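Local coordinates for protein 3-dehydroquinate dehydratase (Aquifex aeolicus, PDB 2YSW) that works as a type I 3-dehydroquinate dehydratase, probably dehydrating 3-dehydroquinate to 3-dehydroshikimate through a Schiff-base intermediate in the chorismate pathway, at residues I3-D8 with K22-V27; E166-S171 with S188-C193. All coordinates share one frame; numbering follows the deposited sequence.

Starting from the N terminus, strand 2-7 runs into helix 12-21 and returns as strand 26-30; interaction 1 closes this first beta-alpha-beta unit. At the seventh strand, residues 166-171 meet residues 188-193 in interaction 2, where the barrel wall is brought together. The contacts follow in series, neither nested nor crossed. They meet in space, since strand 190-192 sits between strands 168-172 and 2-7: A4 is probably hydrogen-bonded through its backbone to T191 and C193, so the last strand is tied to the first. One contact thus joins strands that follow each other in sequence, and the other helps to complete the ring.

Interaction 1: residues I3-D8 with K22-V27; sequences IAVPLD and KGADIV
A4 pairs with I26 and V5 with V27 in parallel register, the A4 and I26 CA atoms 4.3 Å apart, as befits neighbouring strands of a beta-alpha-beta unit. The carbonyl of I3 begins the pairing by accepting two amides: D25 N, 2.9 Å from I3 O, lies in the carbonyl plane, while I26 N approaches the same oxygen tilted from it. V5 N then bonds to I26 O from well above that carbonyl's plane. D25 adds a side-chain bond to its backbone one. With CG beside its own backbone N (chi1 -56°), D25 turns back to the edge of the other segment, and its OD2 accepts the N-H of I3, with OD2 and I3 N 2.9 Å apart. The bond is nearly straight, 168° at the hydrogen, and uses the anti lone pair of OD2, which also forms a salt bridge to R213. An alanine at D25 would remove the carboxylate, and is likely to cost I3 N its acceptor and R213 its charge partner. The apolar contacts are small and fall on the two faces of the sheet. On one, the A4 methyl CB rests against I26 CB at 3.8 Å. On the other, V5 CG2, the branch beside the backbone N, reaches the A24 methyl CB at 3.9 Å, and farther along L7 CD1 comes across V27 CG1 at about a right angle, 3.8 Å away. The face of V5 and V27 looks outward to the helices: V27 meets L16 and A24 meets A19 of helix 12-21, and A24 also touches L206 of helix 206-216. A4, on the inner face, packs against I190 and Y192 of strand 190-192, the neighbour on the other side of strand 2-7.

Interaction 2: residues E166-S171 with S188-C193; sequences EKILIS and SVITYC
K167 and S188 are bridged by their backbones just before strands 168-172 and 190-192 begin, but the short strand segments then diverge at 31°, their axes approaching to 6.9 Å. This is the closing seam of a (beta/alpha)8, or TIM, barrel, and it shows how sparing such a seam can be in backbone bonds. V189 N gives the one main-chain bond, 2.8 Å to K167 O and nearly along the C=O axis; S188 CA adds a CA-H...O contact to the same oxygen. The second bond borrows a side chain. S188 OG stands anti to its own N (chi1 -176°), which carries the hydroxyl across to the other strand, where it accepts the amide of L169. Beyond it the contact is made by side chains. I168 does most of this: its CG1 crosses V189 CG2 at about a right angle, while its CG2 meets the Y192 ring at the edge, in the ring plane, 3.8 Å from CE1. I170 CD1 comes to the same ring from its edge too, near the plane and 4.1 Å from CD1. The two isoleucines thus border one side of the tyrosine, whose ring also has a cation-pi contact with K142, the Schiff-base lysine; the seam packing is therefore continuous with the active site. At the solvent-exposed end, the aliphatic part of E166 crosses V189 closely at about a right angle. Strand 140-146 flanks residues 166-171, with I168 touching both I140 and K142, and strand 2-7 flanks the other segment, I3 touching T191 and C193. I168 and I190 cross at a slant, their two CD1 methyls 3.9 Å apart.

Interaction 1: residues I3-D8 with K22-V27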
# COMPACT_ATOMS: atom_id res chain seq x y z
N ILE A 3 11.94 8.43 6.38
CA ILE A 3 11.79 9.07 5.08
C ILE A 3 13.11 9.73 4.68
O ILE A 3 13.67 10.54 5.43
CB ILE A 3 10.67 10.13 5.10
CG1 ILE A 3 9.35 9.46 5.45
CG2 ILE A 3 10.56 10.82 3.73
CD1 ILE A 3 8.17 10.42 5.58
N ALA A 4 13.59 9.36 3.50
CA ALA A 4 14.85 9.90 3.01
C ALA A 4 14.60 10.77 1.80
O ALA A 4 13.67 10.53 1.03
CB ALA A 4 15.79 8.75 2.66
N VAL A 5 15.44 11.79 1.64
CA VAL A 5 15.34 12.70 0.51
C VAL A 5 16.71 12.78 -0.15
O VAL A 5 17.71 13.11 0.49
CB VAL A 5 14.93 14.13 0.96
CG1 VAL A 5 14.93 15.07 -0.24
CG2 VAL A 5 13.55 14.10 1.58
N PRO A 6 16.78 12.43 -1.45
CA PRO A 6 18.03 12.47 -2.20
C PRO A 6 18.33 13.92 -2.58
O PRO A 6 17.44 14.65 -3.02
CB PRO A 6 17.73 11.62 -3.44
CG PRO A 6 16.57 10.75 -3.01
CD PRO A 6 15.74 11.70 -2.20
N LEU A 7 19.57 14.34 -2.42
CA LEU A 7 19.95 15.70 -2.75
C LEU A 7 21.31 15.75 -3.41
O LEU A 7 22.20 15.00 -3.02
CB LEU A 7 20.00 16.57 -1.48
CG LEU A 7 18.71 16.85 -0.69
CD1 LEU A 7 19.05 17.69 0.53
CD2 LEU A 7 17.70 17.56 -1.58
N ASP A 8 21.46 16.61 -4.41
CA ASP A 8 22.77 16.78 -5.02
C ASP A 8 23.34 17.96 -4.24
O ASP A 8 22.77 18.34 -3.21
CB ASP A 8 22.71 17.08 -6.53
CG ASP A 8 21.83 18.27 -6.88
OD1 ASP A 8 21.74 19.23 -6.09
OD2 ASP A 8 21.24 18.24 -7.98
N LYS A 22 10.13 19.98 6.83
CA LYS A 22 8.99 19.25 6.29
C LYS A 22 8.86 17.85 6.86
O LYS A 22 7.91 17.13 6.52
CB LYS A 22 9.08 19.20 4.77
CG LYS A 22 8.96 20.57 4.14
CD LYS A 22 9.36 20.52 2.68
CE LYS A 22 9.22 21.89 2.03
NZ LYS A 22 8.19 21.88 0.97
N GLY A 23 9.81 17.45 7.70
CA GLY A 23 9.73 16.13 8.32
C GLY A 23 10.62 15.00 7.82
O GLY A 23 10.40 13.85 8.20
N ALA A 24 11.62 15.30 6.99
CA ALA A 24 12.50 14.24 6.51
C ALA A 24 13.36 13.72 7.66
O ALA A 24 13.77 14.49 8.53
CB ALA A 24 13.38 14.76 5.38
N ASP A 25 13.63 12.42 7.67
CA ASP A 25 14.46 11.82 8.71
C ASP A 25 15.89 11.65 8.19
O ASP A 25 16.84 11.61 8.96
CB ASP A 25 13.93 10.45 9.10
CG ASP A 25 12.48 10.48 9.55
OD1 ASP A 25 12.20 11.03 10.64
OD2 ASP A 25 11.63 9.95 8.82
N ILE A 26 16.02 11.54 6.87
CA ILE A 26 17.31 11.29 6.25
C ILE A 26 17.53 12.09 4.98
O ILE A 26 16.59 12.43 4.26
CB ILE A 26 17.45 9.79 5.87
CG1 ILE A 26 17.33 8.90 7.11
CG2 ILE A 26 18.77 9.54 5.14
CD1 ILE A 26 17.20 7.41 6.78
N VAL A 27 18.80 12.40 4.72
CA VAL A 27 19.19 13.07 3.50
C VAL A 27 20.17 12.11 2.84
O VAL A 27 21.18 11.72 3.45
CB VAL A 27 19.92 14.41 3.74
CG1 VAL A 27 20.65 14.83 2.47
CG2 VAL A 27 18.93 15.50 4.15

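Interaction 2: residues E166-S171 with S188-C193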
# COMPACT_ATOMS: atom_id res chain seq x y z
N GLU A 166 15.15 -7.09 7.74
CA GLU A 166 15.11 -5.66 7.46
C GLU A 166 15.56 -5.47 6.01
O GLU A 166 16.51 -6.13 5.57
CB GLU A 166 16.07 -4.97 8.44
CG GLU A 166 15.92 -3.47 8.55
CD GLU A 166 16.69 -2.93 9.75
OE1 GLU A 166 17.94 -2.91 9.70
OE2 GLU A 166 16.03 -2.55 10.75
N LYS A 167 14.89 -4.58 5.27
CA LYS A 167 15.27 -4.35 3.88
C LYS A 167 14.68 -3.04 3.37
O LYS A 167 13.92 -2.38 4.09
CB LYS A 167 14.80 -5.51 2.98
CG LYS A 167 13.32 -5.86 3.13
CD LYS A 167 12.90 -6.98 2.18
CE LYS A 167 13.58 -8.30 2.52
NZ LYS A 167 13.07 -8.85 3.80
N ILE A 168 15.02 -2.71 2.13
CA ILE A 168 14.52 -1.52 1.47
C ILE A 168 14.01 -1.96 0.10
O ILE A 168 14.79 -2.46 -0.72
CB ILE A 168 15.65 -0.47 1.31
CG1 ILE A 168 16.19 -0.07 2.69
CG2 ILE A 168 15.11 0.75 0.59
CD1 ILE A 168 17.45 0.79 2.66
N LEU A 169 12.71 -1.78 -0.13
CA LEU A 169 12.07 -2.18 -1.38
C LEU A 169 11.44 -1.01 -2.12
O LEU A 169 10.63 -0.27 -1.56
CB LEU A 169 10.97 -3.22 -1.09
CG LEU A 169 11.42 -4.50 -0.39
CD1 LEU A 169 10.21 -5.27 0.13
CD2 LEU A 169 12.22 -5.35 -1.36
N ILE A 170 11.81 -0.85 -3.39
CA ILE A 170 11.26 0.21 -4.21
C ILE A 170 10.88 -0.28 -5.61
O ILE A 170 11.72 -0.82 -6.34
CB ILE A 170 12.27 1.38 -4.43
CG1 ILE A 170 12.77 1.95 -3.10
CG2 ILE A 170 11.61 2.47 -5.27
CD1 ILE A 170 11.69 2.57 -2.24
N SER A 171 9.61 -0.12 -5.96
CA SER A 171 9.16 -0.45 -7.31
C SER A 171 9.14 0.93 -7.96
O SER A 171 8.33 1.78 -7.59
CB SER A 171 7.74 -1.05 -7.32
OG SER A 171 7.71 -2.32 -6.70
N SER A 188 10.02 -2.93 4.54
CA SER A 188 10.89 -1.89 3.98
C SER A 188 11.02 -0.79 5.02
O SER A 188 10.04 -0.12 5.37
CB SER A 188 10.30 -1.33 2.68
OG SER A 188 11.19 -0.40 2.11
N VAL A 189 12.24 -0.59 5.51
CA VAL A 189 12.51 0.38 6.57
C VAL A 189 12.72 1.83 6.15
O VAL A 189 12.57 2.73 6.97
CB VAL A 189 13.72 -0.05 7.39
CG1 VAL A 189 13.42 -1.37 8.09
CG2 VAL A 189 14.94 -0.20 6.49
N ILE A 190 13.07 2.06 4.90
CA ILE A 190 13.31 3.42 4.43
C ILE A 190 12.58 3.66 3.10
O ILE A 190 12.54 2.77 2.25
CB ILE A 190 14.83 3.67 4.23
CG1 ILE A 190 15.55 3.60 5.58
CG2 ILE A 190 15.07 5.00 3.53
CD1 ILE A 190 17.05 3.45 5.49
N THR A 191 12.00 4.84 2.95
CA THR A 191 11.32 5.19 1.70
C THR A 191 11.98 6.47 1.21
O THR A 191 12.52 7.24 2.00
CB THR A 191 9.79 5.38 1.90
OG1 THR A 191 9.17 5.48 0.61
CG2 THR A 191 9.50 6.64 2.71
N TYR A 192 11.95 6.70 -0.10
CA TYR A 192 12.58 7.88 -0.67
C TYR A 192 11.57 8.84 -1.27
O TYR A 192 10.64 8.42 -1.96
CB TYR A 192 13.60 7.45 -1.74
CG TYR A 192 14.72 6.57 -1.21
CD1 TYR A 192 14.47 5.24 -0.85
CD2 TYR A 192 16.00 7.08 -1.02
CE1 TYR A 192 15.49 4.44 -0.32
CE2 TYR A 192 17.03 6.28 -0.48
CZ TYR A 192 16.76 4.96 -0.14
OH TYR A 192 17.76 4.16 0.38
N CYS A 193 11.78 10.13 -1.01
CA CYS A 193 10.90 11.19 -1.51
C CYS A 193 11.64 12.29 -2.24
O CYS A 193 12.82 12.55 -1.98
CB CYS A 193 10.15 11.84 -0.35
SG CYS A 193 9.05 10.75 0.54